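Local coordinates for protein whirlin (PDB 6FDD) that acts as a scaffold of the USH2 complex in hearing and vision, needed to elongate and maintain hair-cell stereocilia, here represented by its HHD2 domain, at residues L21-Q24 and E25-M29; L33-R37 and G38-S42; E44-V47 and M48-E52; D76-D79 and H80-R84. All coordinates share one frame; numbering follows the deposited sequence.

Interaction 1: L21-Q24 and E25-M29; sequences LTEQ and ERATM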
loop_
_atom_site.group_PDB
_atom_site.type_symbol
_atom_site.label_atom_id
_atom_site.label_comp_id
_atom_site.label_asym_id
_atom_site.label_seq_id
_atom_site.Cartn_x
_atom_site.Cartn_y
_atom_site.Cartn_z
ATOM N N LEU A 21 6.166 1.691 -10.546
ATOM C CA LEU A 21 5.945 3.110 -10.261
ATOM C C LEU A 21 7.118 4.005 -10.625
ATOM O O LEU A 21 8.274 3.571 -10.560
ATOM C CB LEU A 21 5.663 3.287 -8.751
ATOM C CG LEU A 21 4.532 2.473 -8.098
ATOM C CD1 LEU A 21 4.499 2.718 -6.596
ATOM C CD2 LEU A 21 3.172 2.804 -8.718
ATOM N N THR A 22 6.831 5.296 -10.911
ATOM C CA THR A 22 7.873 6.312 -11.145
ATOM C C THR A 22 8.477 6.615 -9.765
ATOM O O THR A 22 7.871 6.240 -8.751
ATOM C CB THR A 22 7.248 7.607 -11.706
ATOM O OG1 THR A 22 6.391 8.189 -10.712
ATOM C CG2 THR A 22 6.490 7.389 -13.029
ATOM N N GLU A 23 9.609 7.346 -9.709
ATOM C CA GLU A 23 10.219 7.739 -8.434
ATOM C C GLU A 23 9.203 8.536 -7.591
ATOM O O GLU A 23 9.087 8.288 -6.393
ATOM C CB GLU A 23 11.505 8.561 -8.655
ATOM C CG GLU A 23 12.229 8.937 -7.368
ATOM C CD GLU A 23 11.745 10.163 -6.608
ATOM O OE1 GLU A 23 11.171 11.074 -7.246
ATOM O OE2 GLU A 23 11.940 10.209 -5.371
ATOM N N GLN A 24 8.476 9.475 -8.229
ATOM C CA GLN A 24 7.492 10.319 -7.534
ATOM C C GLN A 24 6.312 9.510 -6.982
ATOM O O GLN A 24 5.893 9.746 -5.848
ATOM C CB GLN A 24 7.041 11.492 -8.423
ATOM C CG GLN A 24 8.174 12.515 -8.641
ATOM C CD GLN A 24 8.394 13.415 -7.441
ATOM O OE1 GLN A 24 7.653 14.365 -7.219
ATOM N NE2 GLN A 24 9.397 13.139 -6.618
ATOM N N GLU A 25 5.803 8.541 -7.751
ATOM C CA GLU A 25 4.699 7.670 -7.299
ATOM C C GLU A 25 5.184 6.774 -6.150
ATOM O O GLU A 25 4.462 6.559 -5.180
ATOM C CB GLU A 25 4.199 6.788 -8.448
ATOM C CG GLU A 25 3.420 7.516 -9.531
ATOM C CD GLU A 25 3.026 6.583 -10.659
ATOM O OE1 GLU A 25 3.869 5.760 -11.088
ATOM O OE2 GLU A 25 1.844 6.632 -11.069
ATOM N N ARG A 26 6.422 6.250 -6.259
ATOM C CA ARG A 26 7.029 5.426 -5.210
ATOM C C ARG A 26 7.169 6.255 -3.913
ATOM O O ARG A 26 6.828 5.764 -2.835
ATOM C CB ARG A 26 8.383 4.872 -5.688
ATOM C CG ARG A 26 9.054 3.934 -4.682
ATOM C CD ARG A 26 10.221 3.145 -5.267
ATOM N NE ARG A 26 11.158 3.954 -6.062
ATOM C CZ ARG A 26 12.171 4.667 -5.570
ATOM N NH1 ARG A 26 12.391 4.709 -4.261
ATOM N NH2 ARG A 26 12.952 5.367 -6.381
ATOM N N ALA A 27 7.589 7.538 -4.038
ATOM C CA ALA A 27 7.691 8.452 -2.891
ATOM C C ALA A 27 6.304 8.618 -2.228
ATOM O O ALA A 27 6.219 8.606 -1.001
ATOM C CB ALA A 27 8.233 9.805 -3.339
ATOM N N THR A 28 5.219 8.737 -3.037
ATOM C CA THR A 28 3.850 8.853 -2.479
ATOM C C THR A 28 3.468 7.588 -1.698
ATOM O O THR A 28 2.983 7.676 -0.561
ATOM C CB THR A 28 2.852 9.203 -3.599
ATOM O OG1 THR A 28 3.240 10.444 -4.183
ATOM C CG2 THR A 28 1.410 9.311 -3.088
HETATM N N MSE A 29 3.708 6.411 -2.285
HETATM C CA MSE A 29 3.404 5.159 -1.599
HETATM C C MSE A 29 4.151 5.058 -0.271
HETATM O O MSE A 29 3.530 4.757 0.743
HETATM C CB MSE A 29 3.729 3.939 -2.473
HETATM C CG MSE A 29 3.459 2.632 -1.746
HETATM SE SE MSE A 29 3.821 1.150 -2.907
HETATM C CE MSE A 29 1.987 0.956 -3.426
HETATM O O HOH W 1 10.581 4.179 -8.814
#

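Interaction 2: L33-R37 and G38-S42; sequences LAQYR and GGTIS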
loop_
_atom_site.group_PDB
_atom_site.type_symbol
_atom_site.label_atom_id
_atom_site.label_comp_id
_atom_site.label_asym_id
_atom_site.label_seq_id
_atom_site.Cartn_x
_atom_site.Cartn_y
_atom_site.Cartn_z
ATOM N N LEU A 33 2.588 4.897 3.623
ATOM C CA LEU A 33 2.972 3.733 4.429
ATOM C C LEU A 33 3.655 4.166 5.747
ATOM O O LEU A 33 3.350 3.612 6.800
ATOM C CB LEU A 33 3.898 2.853 3.587
ATOM C CG LEU A 33 3.241 1.655 2.842
ATOM C CD1 LEU A 33 1.985 2.038 2.065
ATOM C CD2 LEU A 33 4.223 1.026 1.895
ATOM N N ALA A 34 4.515 5.221 5.691
ATOM C CA ALA A 34 5.204 5.747 6.874
ATOM C C ALA A 34 4.237 6.457 7.806
ATOM O O ALA A 34 4.395 6.360 9.024
ATOM C CB ALA A 34 6.350 6.667 6.470
ATOM N N GLN A 35 3.218 7.153 7.248
ATOM C CA GLN A 35 2.193 7.837 8.053
ATOM C C GLN A 35 1.354 6.786 8.792
ATOM O O GLN A 35 0.977 6.999 9.942
ATOM C CB GLN A 35 1.287 8.713 7.150
ATOM C CG GLN A 35 1.977 9.964 6.584
ATOM C CD GLN A 35 2.285 11.038 7.607
ATOM O OE1 GLN A 35 1.401 11.604 8.230
ATOM N NE2 GLN A 35 3.544 11.388 7.765
ATOM N N TYR A 36 1.065 5.663 8.118
ATOM C CA TYR A 36 0.323 4.553 8.712
ATOM C C TYR A 36 1.192 3.904 9.822
ATOM O O TYR A 36 0.733 3.782 10.947
ATOM C CB TYR A 36 -0.039 3.508 7.659
ATOM C CG TYR A 36 -0.447 2.174 8.253
ATOM C CD1 TYR A 36 -1.623 2.047 8.991
ATOM C CD2 TYR A 36 0.368 1.050 8.118
ATOM C CE1 TYR A 36 -1.972 0.834 9.585
ATOM C CE2 TYR A 36 0.022 -0.170 8.697
ATOM C CZ TYR A 36 -1.147 -0.272 9.429
ATOM O OH TYR A 36 -1.480 -1.479 9.980
ATOM N N ARG A 37 2.445 3.577 9.510
ATOM C CA ARG A 37 3.367 2.944 10.480
ATOM C C ARG A 37 3.599 3.821 11.710
ATOM O O ARG A 37 3.658 3.295 12.820
ATOM C CB ARG A 37 4.695 2.590 9.784
ATOM C CG ARG A 37 5.051 1.113 9.819
ATOM C CD ARG A 37 6.118 0.782 8.800
ATOM N NE ARG A 37 7.362 0.316 9.416
ATOM C CZ ARG A 37 7.632 -0.957 9.680
ATOM N NH1 ARG A 37 6.738 -1.903 9.411
ATOM N NH2 ARG A 37 8.791 -1.294 10.229
ATOM N N GLY A 38 3.620 5.145 11.509
ATOM C CA GLY A 38 3.791 6.155 12.548
ATOM C C GLY A 38 2.562 6.408 13.397
ATOM O O GLY A 38 2.629 7.168 14.360
ATOM N N GLY A 39 1.422 5.812 13.012
ATOM C CA GLY A 39 0.160 5.943 13.733
ATOM C C GLY A 39 -0.668 7.180 13.428
ATOM O O GLY A 39 -1.683 7.409 14.099
ATOM N N THR A 40 -0.246 7.999 12.439
ATOM C CA THR A 40 -0.934 9.260 12.091
ATOM C C THR A 40 -2.253 8.992 11.396
ATOM O O THR A 40 -3.209 9.749 11.589
ATOM C CB THR A 40 -0.034 10.148 11.203
ATOM O OG1 THR A 40 1.188 10.360 11.894
ATOM C CG2 THR A 40 -0.663 11.500 10.891
ATOM N N ILE A 41 -2.301 7.941 10.572
ATOM C CA ILE A 41 -3.507 7.595 9.798
ATOM C C ILE A 41 -3.901 6.130 10.024
ATOM O O ILE A 41 -3.045 5.282 10.272
ATOM C CB ILE A 41 -3.337 7.931 8.274
ATOM C CG1 ILE A 41 -2.307 7.016 7.581
ATOM C CG2 ILE A 41 -3.004 9.448 8.070
ATOM C CD1 ILE A 41 -2.127 7.225 6.032
ATOM N N SER A 42 -5.201 5.850 9.928
ATOM C CA SER A 42 -5.732 4.490 10.041
ATOM C C SER A 42 -5.343 3.661 8.819
ATOM O O SER A 42 -5.020 4.212 7.772
ATOM C CB SER A 42 -7.258 4.536 10.130
ATOM O OG SER A 42 -7.800 4.979 8.897
#

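Interaction 3: E44-V47 and M48-E52; sequences EAMV and MALFE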
loop_
_atom_site.group_PDB
_atom_site.type_symbol
_atom_site.label_atom_id
_atom_site.label_comp_id
_atom_site.label_asym_id
_atom_site.label_seq_id
_atom_site.Cartn_x
_atom_site.Cartn_y
_atom_site.Cartn_z
ATOM N N GLU A 44 -7.425 2.198 6.958
ATOM C CA GLU A 44 -8.424 2.572 5.946
ATOM C C GLU A 44 -8.035 3.847 5.223
ATOM O O GLU A 44 -8.126 3.895 3.997
ATOM C CB GLU A 44 -9.820 2.732 6.566
ATOM C CG GLU A 44 -10.411 1.439 7.107
ATOM C CD GLU A 44 -10.048 1.114 8.544
ATOM O OE1 GLU A 44 -9.408 1.959 9.215
ATOM O OE2 GLU A 44 -10.477 0.043 9.021
ATOM N N ALA A 45 -7.581 4.883 5.965
ATOM C CA ALA A 45 -7.153 6.139 5.327
ATOM C C ALA A 45 -5.968 5.847 4.392
ATOM O O ALA A 45 -5.909 6.379 3.273
ATOM C CB ALA A 45 -6.793 7.174 6.374
HETATM N N MSE A 46 -5.062 4.948 4.825
HETATM C CA MSE A 46 -3.910 4.566 4.006
HETATM C C MSE A 46 -4.359 3.863 2.721
HETATM O O MSE A 46 -3.858 4.175 1.626
HETATM C CB MSE A 46 -2.947 3.673 4.818
HETATM C CG MSE A 46 -1.613 3.451 4.111
HETATM SE SE MSE A 46 -0.841 1.738 4.616
HETATM C CE MSE A 46 -2.199 0.513 3.811
ATOM N N VAL A 47 -5.304 2.903 2.844
ATOM C CA VAL A 47 -5.826 2.169 1.699
ATOM C C VAL A 47 -6.460 3.142 0.686
ATOM O O VAL A 47 -6.195 3.031 -0.515
ATOM C CB VAL A 47 -6.806 1.067 2.160
ATOM C CG1 VAL A 47 -7.693 0.590 1.014
ATOM C CG2 VAL A 47 -6.027 -0.112 2.772
HETATM N N MSE A 48 -7.303 4.064 1.171
HETATM C CA MSE A 48 -7.962 5.040 0.282
HETATM C C MSE A 48 -6.949 5.892 -0.492
HETATM O O MSE A 48 -7.120 6.113 -1.694
HETATM C CB MSE A 48 -8.953 5.886 1.068
HETATM C CG MSE A 48 -10.111 5.044 1.597
HETATM SE SE MSE A 48 -11.514 6.119 2.339
HETATM C CE MSE A 48 -10.596 6.911 3.791
ATOM N N ALA A 49 -5.855 6.290 0.168
ATOM C CA ALA A 49 -4.790 7.068 -0.477
ATOM C C ALA A 49 -4.123 6.228 -1.564
ATOM O O ALA A 49 -3.851 6.734 -2.652
ATOM C CB ALA A 49 -3.772 7.508 0.553
ATOM N N LEU A 50 -3.899 4.931 -1.291
ATOM C CA LEU A 50 -3.300 4.020 -2.279
ATOM C C LEU A 50 -4.229 3.768 -3.460
ATOM O O LEU A 50 -3.751 3.654 -4.585
ATOM C CB LEU A 50 -2.839 2.705 -1.633
ATOM C CG LEU A 50 -1.668 2.853 -0.630
ATOM C CD1 LEU A 50 -1.230 1.526 -0.135
ATOM C CD2 LEU A 50 -0.445 3.544 -1.259
ATOM N N PHE A 51 -5.566 3.732 -3.229
ATOM C CA PHE A 51 -6.530 3.590 -4.325
ATOM C C PHE A 51 -6.421 4.796 -5.297
ATOM O O PHE A 51 -6.626 4.644 -6.504
ATOM C CB PHE A 51 -7.961 3.521 -3.756
ATOM C CG PHE A 51 -8.391 2.223 -3.095
ATOM C CD1 PHE A 51 -7.738 1.031 -3.373
ATOM C CD2 PHE A 51 -9.527 2.178 -2.287
ATOM C CE1 PHE A 51 -8.175 -0.179 -2.810
ATOM C CE2 PHE A 51 -9.960 0.966 -1.716
ATOM C CZ PHE A 51 -9.277 -0.200 -1.979
ATOM N N GLU A 52 -6.095 5.983 -4.759
ATOM C CA GLU A 52 -5.923 7.203 -5.570
ATOM C C GLU A 52 -4.621 7.141 -6.380
ATOM O O GLU A 52 -4.542 7.681 -7.482
ATOM C CB GLU A 52 -5.923 8.458 -4.684
ATOM C CG GLU A 52 -7.247 8.716 -3.986
ATOM C CD GLU A 52 -8.424 9.095 -4.871
ATOM O OE1 GLU A 52 -8.223 9.399 -6.070
ATOM O OE2 GLU A 52 -9.552 9.148 -4.334
#

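Interaction 4: D76-D79 and H80-R84; sequences DRFD and HLVLR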
loop_
_atom_site.group_PDB
_atom_site.type_symbol
_atom_site.label_atom_id
_atom_site.label_comp_id
_atom_site.label_asym_id
_atom_site.label_seq_id
_atom_site.Cartn_x
_atom_site.Cartn_y
_atom_site.Cartn_z
ATOM N N ASP A 76 -7.642 -7.845 8.950
ATOM C CA ASP A 76 -9.074 -8.003 8.652
ATOM C C ASP A 76 -9.674 -6.696 8.128
ATOM O O ASP A 76 -10.402 -6.731 7.138
ATOM C CB ASP A 76 -9.850 -8.529 9.867
ATOM C CG ASP A 76 -9.496 -9.948 10.293
ATOM O OD1 ASP A 76 -8.842 -10.671 9.500
ATOM O OD2 ASP A 76 -9.876 -10.338 11.413
ATOM N N ARG A 77 -9.311 -5.545 8.746
ATOM C CA ARG A 77 -9.764 -4.235 8.262
ATOM C C ARG A 77 -9.221 -3.969 6.853
ATOM O O ARG A 77 -9.981 -3.553 5.971
ATOM C CB ARG A 77 -9.364 -3.132 9.237
ATOM C CG ARG A 77 -10.252 -3.092 10.478
ATOM C CD ARG A 77 -9.590 -2.376 11.633
ATOM N NE ARG A 77 -9.338 -0.969 11.311
ATOM C CZ ARG A 77 -8.677 -0.118 12.086
ATOM N NH1 ARG A 77 -8.188 -0.514 13.257
ATOM N NH2 ARG A 77 -8.498 1.135 11.698
ATOM N N PHE A 78 -7.928 -4.289 6.609
ATOM C CA PHE A 78 -7.313 -4.127 5.288
ATOM C C PHE A 78 -8.069 -4.949 4.228
ATOM O O PHE A 78 -8.451 -4.408 3.181
ATOM C CB PHE A 78 -5.818 -4.520 5.339
ATOM C CG PHE A 78 -5.051 -4.349 4.044
ATOM C CD1 PHE A 78 -5.002 -5.370 3.103
ATOM C CD2 PHE A 78 -4.354 -3.172 3.778
ATOM C CE1 PHE A 78 -4.288 -5.214 1.912
ATOM C CE2 PHE A 78 -3.618 -3.026 2.598
ATOM C CZ PHE A 78 -3.593 -4.043 1.670
ATOM N N ASP A 79 -8.308 -6.247 4.513
ATOM C CA ASP A 79 -9.010 -7.176 3.620
ATOM C C ASP A 79 -10.460 -6.755 3.364
ATOM O O ASP A 79 -10.983 -7.018 2.292
ATOM C CB ASP A 79 -8.964 -8.606 4.186
ATOM C CG ASP A 79 -7.579 -9.232 4.172
ATOM O OD1 ASP A 79 -6.697 -8.716 3.440
ATOM O OD2 ASP A 79 -7.377 -10.245 4.884
ATOM N N HIS A 80 -11.088 -6.069 4.329
ATOM C CA HIS A 80 -12.463 -5.607 4.162
ATOM C C HIS A 80 -12.586 -4.539 3.057
ATOM O O HIS A 80 -13.646 -4.438 2.431
ATOM C CB HIS A 80 -13.041 -5.123 5.489
ATOM C CG HIS A 80 -14.541 -5.037 5.515
ATOM N ND1 HIS A 80 -15.343 -6.115 5.132
ATOM C CD2 HIS A 80 -15.340 -4.018 5.906
ATOM C CE1 HIS A 80 -16.593 -5.707 5.293
ATOM N NE2 HIS A 80 -16.645 -4.461 5.768
ATOM N N LEU A 81 -11.483 -3.802 2.761
ATOM C CA LEU A 81 -11.479 -2.773 1.702
ATOM C C LEU A 81 -10.712 -3.180 0.460
ATOM O O LEU A 81 -11.021 -2.698 -0.627
ATOM C CB LEU A 81 -10.916 -1.435 2.220
ATOM C CG LEU A 81 -11.687 -0.709 3.326
ATOM C CD1 LEU A 81 -11.074 0.662 3.569
ATOM C CD2 LEU A 81 -13.168 -0.542 2.980
ATOM N N VAL A 82 -9.685 -4.034 0.621
ATOM C CA VAL A 82 -8.805 -4.471 -0.469
ATOM C C VAL A 82 -9.144 -5.900 -0.848
ATOM O O VAL A 82 -8.934 -6.816 -0.047
ATOM C CB VAL A 82 -7.300 -4.326 -0.094
ATOM C CG1 VAL A 82 -6.385 -4.794 -1.229
ATOM C CG2 VAL A 82 -6.961 -2.897 0.326
ATOM N N LEU A 83 -9.619 -6.090 -2.079
ATOM C CA LEU A 83 -10.000 -7.410 -2.568
ATOM C C LEU A 83 -8.788 -8.310 -2.704
ATOM O O LEU A 83 -7.820 -7.968 -3.388
ATOM C CB LEU A 83 -10.788 -7.333 -3.889
ATOM C CG LEU A 83 -11.319 -8.689 -4.408
ATOM C CD1 LEU A 83 -12.590 -9.130 -3.672
ATOM C CD2 LEU A 83 -11.511 -8.664 -5.901
ATOM N N ARG A 84 -8.850 -9.437 -1.988
ATOM C CA ARG A 84 -7.838 -10.484 -1.970
ATOM C C ARG A 84 -8.265 -11.496 -3.060
ATOM O O ARG A 84 -9.228 -12.247 -2.864
ATOM C CB ARG A 84 -7.794 -11.119 -0.565
ATOM C CG ARG A 84 -6.575 -11.986 -0.291
ATOM C CD ARG A 84 -6.024 -11.722 1.099
ATOM N NE ARG A 84 -5.416 -12.912 1.703
ATOM C CZ ARG A 84 -4.149 -13.283 1.535
ATOM N NH1 ARG A 84 -3.338 -12.573 0.760
ATOM N NH2 ARG A 84 -3.688 -14.375 2.130
HETATM O O HOH W 2 -6.534 -7.783 0.843
HETATM O O HOH W 3 -10.656 -9.377 0.490
HETATM O O HOH W 4 -8.430 -12.854 3.184
#

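Interaction 1: L21-Q24 and E25-M29
Thr22 and Glu25 hold each other by two reciprocal hydrogen bonds at the start of helix 23-37. The Glu25 backbone N donates to Thr22 OG1 over 3.0 Å, and the Thr22 backbone N returns a nearly straight bond (169°) to Glu25 OE1, which receives it on the anti lone pair, the one turned away from OE2. The Thr22 hydroxyl can accept because it sits between its own backbone N and carbonyl carbon (chi1 65°), facing the first turn, while Glu25 CG lies beside its own backbone N (chi1 -72°) and the chain then runs out extended to Thr22 N. This is a capping box with Thr22 as N-cap, a standard way of starting a helix; Leu21 has just left helix 11-20 when the next one begins. Glu25 OE2 has a partner of its own, a salt bridge to Lys59, so the two carboxylate oxygens serve different parts of the fold. Backbone bonds then take over, with Arg26 N reaching Thr22 O at 2.9 Å and Ala27 N reaching Glu23 O. On the outer surface the Gln24 amide donates NE2 to Glu23 OE1 at 2.8 Å, almost in the plane of the amide, whereas Arg26 NH2 only touches Glu23 CG at 3.8 Å. A water accepts from Arg26 NE in the guanidinium plane and donates to Leu21 O. Apolar packing gathers on the buried side, round Leu21 and Met29: Leu21 CB lies 3.8 Å from Glu25 CB, and Leu21 CD1 meets the selenium SE of Met29 at 4.1 Å, where Leu62 and Leu54 also pack.

Interaction 2: L33-R37 and G38-S42
Gln35 O takes the Thr40 backbone N at 3.0 Å, the donor almost in line with the carbonyl, and also receives a long, weak bond from Ile41 N. One residue further along, Gly39 N donates to Tyr36 O at 3.0 Å from well above the carbonyl plane, and Gly38 N closes a last regular helical bond to Ala34 O. Together the bonds from Gly39 and Thr40 make a Schellman motif, the classic end of an alpha helix, with Gly39 at positive phi (83°) turning the chain out of helix 23-37. Beyond the backbone, the bent Gln35 side chain brings OE1 beside the methyl CG2 of Thr40 at 3.4 Å. Ile41 then folds back on the last turn. With chi1 at 69°, its CG1 lies between its own N and carbonyl carbon, 3.7 Å from Tyr36 N, and CD1 reaches Gln35 CB at 3.9 Å. With an alanine here, Gln35 CB and the Tyr36 backbone would probably lose this apolar cover. The Tyr36 ring meets Ile41 O near its plane by CD1, while its OH bonds to Asp74 and Ser71. Ser42 is the N-cap of helix 43-53, its OG accepting from Ala45 N. Backbone polar groups thus do most of the work of ending one helix, and the branched side chain of Ile41 adds apolar cover before the next.

Interaction 3: E44-V47 and M48-E52
Glu44 O receives the Met48 backbone N at 2.9 Å, and Met48 CG, in the same selenomethionine, lies 3.3 Å from that Glu44 O. The Glu44 carboxylate leads away from this turn: OE2 forms a salt bridge with Arg77. Next comes Ala45, whose carbonyl accepts from Ala49 N and whose CA is touched by Met48 CE at 3.8 Å. Met46 faces the interior and, in one of its two modelled conformers, slants across Leu50, CE toward CD1. Val47 makes the closest contact between two side chains. Its CG1, anti to the backbone N (chi1 162°), reaches over one face of the Phe51 ring as a CH-pi contact, 3.8 Å from the centroid, offset toward the rim and nearest to CZ at 3.5 Å. The two side chains run alongside each other in the same direction, and Phe51 N also bonds to Val47 O. Replacing Phe51 by an alanine would probably strip Val47 CG1 of this aromatic cover and open a gap beside Leu63, which the ring also touches. Repeated i to i+4 bonds with side chains paired at the same spacing define a regular alpha helix, here the central helix 43-53 of the HHD2 helical bundle, packed against helices 23-37, 62-67 and 75-81.

Interaction 4: D76-D79 and H80-R84
Val82 closes over the Phe78 ring where the chain runs out of helix 75-81 toward the C-terminus of this all-helical HHD2 domain. This is the tight part. Val82 CG2 stands over one face of the ring, 3.9 Å from its centroid and only 14° off the normal, a CH-pi contact, while Val82 CB approaches Phe78 CE1 at 3.7 Å. The ring reaches this place because its CG is anti to the backbone N (chi1 -178°). Two backbone donors share Phe78 O: Val82 N at 2.9 Å, close to the carbonyl direction, and Leu81 N from above the carbonyl plane. The Leu81 bond spans three residues and the Val82 bond four, consistent with a turn that narrows as the helix gives out. Val47 and Leu63 add to the apolar cover around Val82.

Across the turn the contact becomes loose and wet. Asp79 and Arg84 carry opposite charges, but no N-H points from the arginine at the carboxylate; Asp79 OD2 and Arg84 NE remain 4.6 Å apart, the oxygen well out of the guanidinium plane, and the two flat groups are nearly parallel. Asp79 OD1 has a firmer partner in Arg67, with which it forms a salt bridge. Waters fill in for direct bonds. One donates to both Asp79 OD1 and Val82 O; another donates to Asp79 O and accepts from Arg84 N. A third makes a long, weak bridge from Asp79 OD2 to Arg84 NE. Arg84 touches Asp79 through its aliphatic part, Arg84 CD lying 3.9 Å from Asp79 OD1.

How the interactions relate
Interaction 3 lies nearest the centre of the domain and touches each of the others. Its Met46 packs against Tyr36 and Leu33 of interaction 2, Leu50 against Met29 of interaction 1, and Val47 against Phe78 and Val82 of interaction 4. Interactions 1 and 2 mark the two ends of helix 23-37, their centres about 17 Å apart: the first starts it with a side-chain cap, the second ends it largely through backbone bonds at the surface. Interaction 4, on the opposite side of the centre from interaction 1, combines an apolar inner face with a solvent-facing side bridged by water, and the salt bridge from Glu44 to Arg77 ties it to interaction 3.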